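Local coordinates for protein SxtG (Microseira wollei, PDB 6U1R) that probably transfers an amidino group between amines, as a member of the amidinotransferase family acting in the saxitoxin biosynthetic pathway, at residues 129-141 with 359-373. Sequence-based numbering, arbitrary orientation.
Sequences GFCAANPRDVFLV and YYPFLGSFHCATLDV
The guanidinium of R136 lies flat on the imidazole of H367, planes 10° apart and centres 3.6 Å apart, with NE2 of H367 over the middle of its face; CA of L371 lies farther off, over the opposite face. R136 leaves the backbone with CG anti to N (chi1 -174°), and bends at chi2 and chi3 bring the guanidinium over the H367 ring, close to T370 and D372. Its rim is gripped at three points: NE donates to O of H367 (2.9 Å) and NH2 to OG1 of T370 (3.0 Å), both near the guanidinium plane, while NH1 makes a short but bent salt bridge to OD1 of D372 (2.7 Å), tilted from that plane. The other oxygen of D372 pairs with R221 and R375. Backbone N of R136 donates to O of C368. O of F362 lies in the amide plane of N134, bonded nearly straight (167°) by ND2, and OD1 of N134 faces CB of C368 (3.2 Å). OH of Y359 donates in the carbonyl plane to O of A133 (2.7 Å). CB of L371 meets CB of P135, and its branched end packs on CG2 of V141 and CB of F139, joining strands 139-142 and 370-375 of different sheets. C368 is the predicted amidino-cysteine nucleophile, close to H264. These bonds hold the backbone before, at and just after C368, probably placing its thiol indirectly; D372 probably offsets part of the R136 charge, and D266 and E33, bonded to H367, may do so for the stack.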
loop_
_atom_site.group_PDB
_atom_site.type_symbol
_atom_site.label_atom_id
_atom_site.label_comp_id
_atom_site.label_asym_id
_atom_site.label_seq_id
_atom_site.Cartn_x
_atom_site.Cartn_y
_atom_site.Cartn_z
ATOM N N GLY A 129 11.134 -15.540 -2.263
ATOM C CA GLY A 129 10.316 -15.125 -1.145
ATOM C C GLY A 129 10.528 -16.008 0.067
ATOM O O GLY A 129 11.549 -16.692 0.208
ATOM N N PHE A 130 9.524 -15.985 0.961
ATOM C CA PHE A 130 9.549 -16.753 2.203
ATOM C C PHE A 130 8.491 -17.837 2.081
ATOM O O PHE A 130 8.757 -18.892 1.470
ATOM C CB PHE A 130 9.367 -15.803 3.408
ATOM C CG PHE A 130 9.272 -16.497 4.775
ATOM C CD1 PHE A 130 10.094 -17.565 5.100
ATOM C CD2 PHE A 130 8.366 -16.045 5.739
ATOM C CE1 PHE A 130 10.011 -18.194 6.345
ATOM C CE2 PHE A 130 8.286 -16.663 7.015
ATOM C CZ PHE A 130 9.103 -17.733 7.309
ATOM N N CYS A 131 7.264 -17.615 2.552
ATOM C CA CYS A 131 6.203 -18.626 2.542
ATOM C C CYS A 131 4.907 -17.955 3.002
ATOM O O CYS A 131 4.882 -16.767 3.352
ATOM C CB CYS A 131 6.564 -19.833 3.428
ATOM S SG CYS A 131 6.588 -19.538 5.203
ATOM N N ALA A 132 3.823 -18.728 3.019
ATOM C CA ALA A 132 2.532 -18.227 3.479
ATOM C C ALA A 132 2.084 -18.931 4.760
ATOM O O ALA A 132 0.891 -19.138 4.986
ATOM C CB ALA A 132 1.474 -18.370 2.386
ATOM N N ALA A 133 3.035 -19.256 5.635
ATOM C CA ALA A 133 2.728 -19.925 6.891
ATOM C C ALA A 133 2.165 -18.972 7.943
ATOM O O ALA A 133 1.463 -19.424 8.857
ATOM C CB ALA A 133 3.985 -20.623 7.432
ATOM N N ASN A 134 2.407 -17.663 7.826
ATOM C CA ASN A 134 2.100 -16.708 8.896
ATOM C C ASN A 134 1.230 -15.565 8.379
ATOM O O ASN A 134 1.704 -14.432 8.244
ATOM C CB ASN A 134 3.386 -16.128 9.487
ATOM C CG ASN A 134 4.304 -17.177 10.093
ATOM O OD1 ASN A 134 4.132 -17.559 11.241
ATOM N ND2 ASN A 134 5.293 -17.623 9.340
ATOM N N PRO A 135 -0.060 -15.814 8.114
ATOM C CA PRO A 135 -0.953 -14.705 7.729
ATOM C C PRO A 135 -0.937 -13.531 8.707
ATOM O O PRO A 135 -1.132 -12.370 8.296
ATOM C CB PRO A 135 -2.349 -15.355 7.692
ATOM C CG PRO A 135 -2.152 -16.800 7.828
ATOM C CD PRO A 135 -0.776 -17.081 8.319
ATOM N N ARG A 136 -0.730 -13.810 9.999
ATOM C CA ARG A 136 -0.763 -12.775 11.029
ATOM C C ARG A 136 0.311 -11.707 10.810
ATOM O O ARG A 136 0.159 -10.571 11.272
ATOM C CB ARG A 136 -0.582 -13.430 12.409
ATOM C CG ARG A 136 -0.731 -12.516 13.624
ATOM C CD ARG A 136 -2.174 -12.214 13.981
ATOM N NE ARG A 136 -2.976 -13.427 14.175
ATOM C CZ ARG A 136 -4.265 -13.417 14.509
ATOM N NH1 ARG A 136 -4.881 -12.264 14.753
ATOM N NH2 ARG A 136 -4.935 -14.552 14.628
ATOM N N ASP A 137 1.421 -12.053 10.149
ATOM C CA ASP A 137 2.506 -11.084 9.969
ATOM C C ASP A 137 2.183 -10.022 8.923
ATOM O O ASP A 137 2.732 -8.914 8.972
ATOM C CB ASP A 137 3.795 -11.792 9.525
ATOM C CG ASP A 137 4.306 -12.806 10.522
ATOM O OD1 ASP A 137 3.750 -12.895 11.650
ATOM O OD2 ASP A 137 5.286 -13.526 10.169
ATOM N N VAL A 138 1.318 -10.344 7.967
ATOM C CA VAL A 138 1.258 -9.651 6.685
ATOM C C VAL A 138 0.118 -8.645 6.664
ATOM O O VAL A 138 0.177 -7.643 5.942
ATOM C CB VAL A 138 1.105 -10.686 5.549
ATOM C CG1 VAL A 138 0.975 -10.003 4.177
ATOM C CG2 VAL A 138 2.294 -11.650 5.576
ATOM N N PHE A 139 -0.933 -8.908 7.452
ATOM C CA PHE A 139 -2.170 -8.133 7.427
ATOM C C PHE A 139 -2.659 -7.865 8.842
ATOM O O PHE A 139 -2.566 -8.736 9.702
ATOM C CB PHE A 139 -3.329 -8.859 6.725
ATOM C CG PHE A 139 -2.993 -9.440 5.377
ATOM C CD1 PHE A 139 -3.032 -8.647 4.252
ATOM C CD2 PHE A 139 -2.658 -10.774 5.244
ATOM C CE1 PHE A 139 -2.754 -9.174 2.997
ATOM C CE2 PHE A 139 -2.359 -11.310 3.982
ATOM C CZ PHE A 139 -2.406 -10.500 2.870
ATOM N N LEU A 140 -3.243 -6.696 9.042
ATOM C CA LEU A 140 -4.032 -6.371 10.217
ATOM C C LEU A 140 -5.502 -6.374 9.841
ATOM O O LEU A 140 -5.874 -5.853 8.782
ATOM C CB LEU A 140 -3.703 -4.987 10.754
ATOM C CG LEU A 140 -2.417 -4.715 11.482
ATOM C CD1 LEU A 140 -2.266 -3.169 11.566
ATOM C CD2 LEU A 140 -2.490 -5.349 12.857
ATOM N N VAL A 141 -6.338 -6.940 10.705
ATOM C CA VAL A 141 -7.786 -6.827 10.567
ATOM C C VAL A 141 -8.264 -5.864 11.640
ATOM O O VAL A 141 -8.144 -6.158 12.838
ATOM C CB VAL A 141 -8.502 -8.180 10.698
ATOM C CG1 VAL A 141 -9.998 -7.977 10.442
ATOM C CG2 VAL A 141 -7.942 -9.179 9.739
ATOM N N TYR A 359 5.357 -26.868 13.253
ATOM C CA TYR A 359 5.154 -25.572 12.627
ATOM C C TYR A 359 6.194 -24.550 13.059
ATOM O O TYR A 359 6.454 -23.598 12.317
ATOM C CB TYR A 359 3.750 -25.067 12.962
ATOM C CG TYR A 359 3.089 -24.271 11.850
ATOM C CD1 TYR A 359 2.405 -24.916 10.818
ATOM C CD2 TYR A 359 3.106 -22.877 11.854
ATOM C CE1 TYR A 359 1.780 -24.201 9.804
ATOM C CE2 TYR A 359 2.484 -22.153 10.837
ATOM C CZ TYR A 359 1.831 -22.815 9.817
ATOM O OH TYR A 359 1.202 -22.108 8.819
ATOM N N TYR A 360 6.814 -24.738 14.227
ATOM C CA TYR A 360 7.708 -23.715 14.765
ATOM C C TYR A 360 8.856 -23.339 13.828
ATOM O O TYR A 360 9.248 -22.158 13.830
ATOM C CB TYR A 360 8.281 -24.176 16.108
ATOM C CG TYR A 360 7.294 -24.321 17.259
ATOM C CD1 TYR A 360 5.951 -23.986 17.134
ATOM C CD2 TYR A 360 7.731 -24.796 18.484
ATOM C CE1 TYR A 360 5.078 -24.135 18.206
ATOM C CE2 TYR A 360 6.878 -24.941 19.545
ATOM C CZ TYR A 360 5.555 -24.605 19.405
ATOM O OH TYR A 360 4.693 -24.744 20.457
ATOM N N PRO A 361 9.460 -24.257 13.061
ATOM C CA PRO A 361 10.552 -23.841 12.156
ATOM C C PRO A 361 10.088 -22.895 11.070
ATOM O O PRO A 361 10.927 -22.246 10.429
ATOM C CB PRO A 361 11.058 -25.160 11.555
ATOM C CG PRO A 361 10.468 -26.248 12.362
ATOM C CD PRO A 361 9.241 -25.712 13.025
ATOM N N PHE A 362 8.783 -22.807 10.829
ATOM C CA PHE A 362 8.219 -21.836 9.900
ATOM C C PHE A 362 7.892 -20.514 10.581
ATOM O O PHE A 362 7.219 -19.671 9.981
ATOM C CB PHE A 362 6.981 -22.431 9.227
ATOM C CG PHE A 362 7.281 -23.687 8.471
ATOM C CD1 PHE A 362 7.298 -24.907 9.132
ATOM C CD2 PHE A 362 7.595 -23.645 7.113
ATOM C CE1 PHE A 362 7.607 -26.084 8.451
ATOM C CE2 PHE A 362 7.901 -24.812 6.421
ATOM C CZ PHE A 362 7.923 -26.028 7.085
ATOM N N LEU A 363 8.352 -20.342 11.827
ATOM C CA LEU A 363 8.379 -19.091 12.573
ATOM C C LEU A 363 7.015 -18.681 13.117
ATOM O O LEU A 363 6.746 -17.481 13.291
ATOM C CB LEU A 363 8.950 -17.962 11.708
ATOM C CG LEU A 363 10.331 -18.255 11.096
ATOM C CD1 LEU A 363 10.925 -16.995 10.475
ATOM C CD2 LEU A 363 11.278 -18.852 12.121
ATOM N N GLY A 364 6.157 -19.654 13.397
ATOM C CA GLY A 364 4.891 -19.347 14.041
ATOM C C GLY A 364 4.292 -20.525 14.781
ATOM O O GLY A 364 4.696 -21.677 14.615
ATOM N N SER A 365 3.289 -20.210 15.607
ATOM C CA SER A 365 2.385 -21.224 16.133
ATOM C C SER A 365 0.961 -20.766 15.813
ATOM O O SER A 365 0.759 -20.092 14.800
ATOM C CB SER A 365 2.620 -21.450 17.632
ATOM O OG SER A 365 1.881 -22.568 18.110
ATOM N N PHE A 366 -0.028 -21.099 16.656
ATOM C CA PHE A 366 -1.435 -20.988 16.245
ATOM C C PHE A 366 -1.830 -19.549 15.900
ATOM O O PHE A 366 -2.533 -19.303 14.912
ATOM C CB PHE A 366 -2.361 -21.513 17.350
ATOM C CG PHE A 366 -1.993 -22.879 17.847
ATOM C CD1 PHE A 366 -2.166 -23.999 17.042
ATOM C CD2 PHE A 366 -1.449 -23.042 19.123
ATOM C CE1 PHE A 366 -1.811 -25.255 17.502
ATOM C CE2 PHE A 366 -1.102 -24.274 19.583
ATOM C CZ PHE A 366 -1.277 -25.388 18.781
ATOM N N HIS A 367 -1.451 -18.587 16.744
ATOM C CA HIS A 367 -1.824 -17.205 16.470
ATOM C C HIS A 367 -1.138 -16.691 15.203
ATOM O O HIS A 367 -1.772 -16.023 14.382
ATOM C CB HIS A 367 -1.514 -16.336 17.693
ATOM C CG HIS A 367 -2.059 -14.938 17.621
ATOM N ND1 HIS A 367 -1.273 -13.851 17.303
ATOM C CD2 HIS A 367 -3.299 -14.445 17.861
ATOM C CE1 HIS A 367 -2.002 -12.751 17.343
ATOM N NE2 HIS A 367 -3.237 -13.080 17.676
ATOM N N CYS A 368 0.147 -17.015 15.013
ATOM C CA CYS A 368 0.873 -16.602 13.809
ATOM C C CYS A 368 0.257 -17.192 12.549
ATOM O O CYS A 368 0.271 -16.560 11.488
ATOM C CB CYS A 368 2.327 -17.057 13.876
ATOM S SG CYS A 368 3.261 -16.253 15.153
ATOM N N ALA A 369 -0.208 -18.440 12.641
ATOM C CA ALA A 369 -0.687 -19.223 11.520
ATOM C C ALA A 369 -2.090 -18.841 11.087
ATOM O O ALA A 369 -2.591 -19.436 10.126
ATOM C CB ALA A 369 -0.651 -20.716 11.880
ATOM N N THR A 370 -2.719 -17.853 11.730
ATOM C CA THR A 370 -4.101 -17.506 11.430
ATOM C C THR A 370 -4.287 -16.010 11.236
ATOM O O THR A 370 -3.531 -15.186 11.759
ATOM C CB THR A 370 -5.048 -17.978 12.554
ATOM O OG1 THR A 370 -4.594 -17.466 13.816
ATOM C CG2 THR A 370 -5.137 -19.503 12.565
ATOM N N LEU A 371 -5.315 -15.659 10.469
ATOM C CA LEU A 371 -5.837 -14.300 10.433
ATOM C C LEU A 371 -7.333 -14.402 10.703
ATOM O O LEU A 371 -8.078 -14.943 9.878
ATOM C CB LEU A 371 -5.561 -13.614 9.086
ATOM C CG LEU A 371 -5.866 -12.110 9.063
ATOM C CD1 LEU A 371 -4.840 -11.335 9.909
ATOM C CD2 LEU A 371 -5.908 -11.541 7.659
ATOM N N ASP A 372 -7.770 -13.892 11.855
ATOM C CA ASP A 372 -9.177 -13.980 12.274
ATOM C C ASP A 372 -10.012 -12.899 11.597
ATOM O O ASP A 372 -10.312 -11.854 12.183
ATOM C CB ASP A 372 -9.288 -13.864 13.792
ATOM C CG ASP A 372 -8.636 -12.610 14.333
ATOM O OD1 ASP A 372 -7.494 -12.330 13.925
ATOM O OD2 ASP A 372 -9.252 -11.902 15.163
ATOM N N VAL A 373 -10.494 -13.192 10.385
ATOM C CA VAL A 373 -11.200 -12.173 9.616
ATOM C C VAL A 373 -12.610 -11.904 10.145
ATOM O O VAL A 373 -13.133 -10.804 9.948
ATOM C CB VAL A 373 -11.219 -12.548 8.114
ATOM C CG1 VAL A 373 -9.798 -12.574 7.575
ATOM C CG2 VAL A 373 -11.861 -13.872 7.880
HETATM O O HOH W 1 6.745 -15.187 11.426
HETATM O O HOH W 2 4.750 -14.787 13.272
#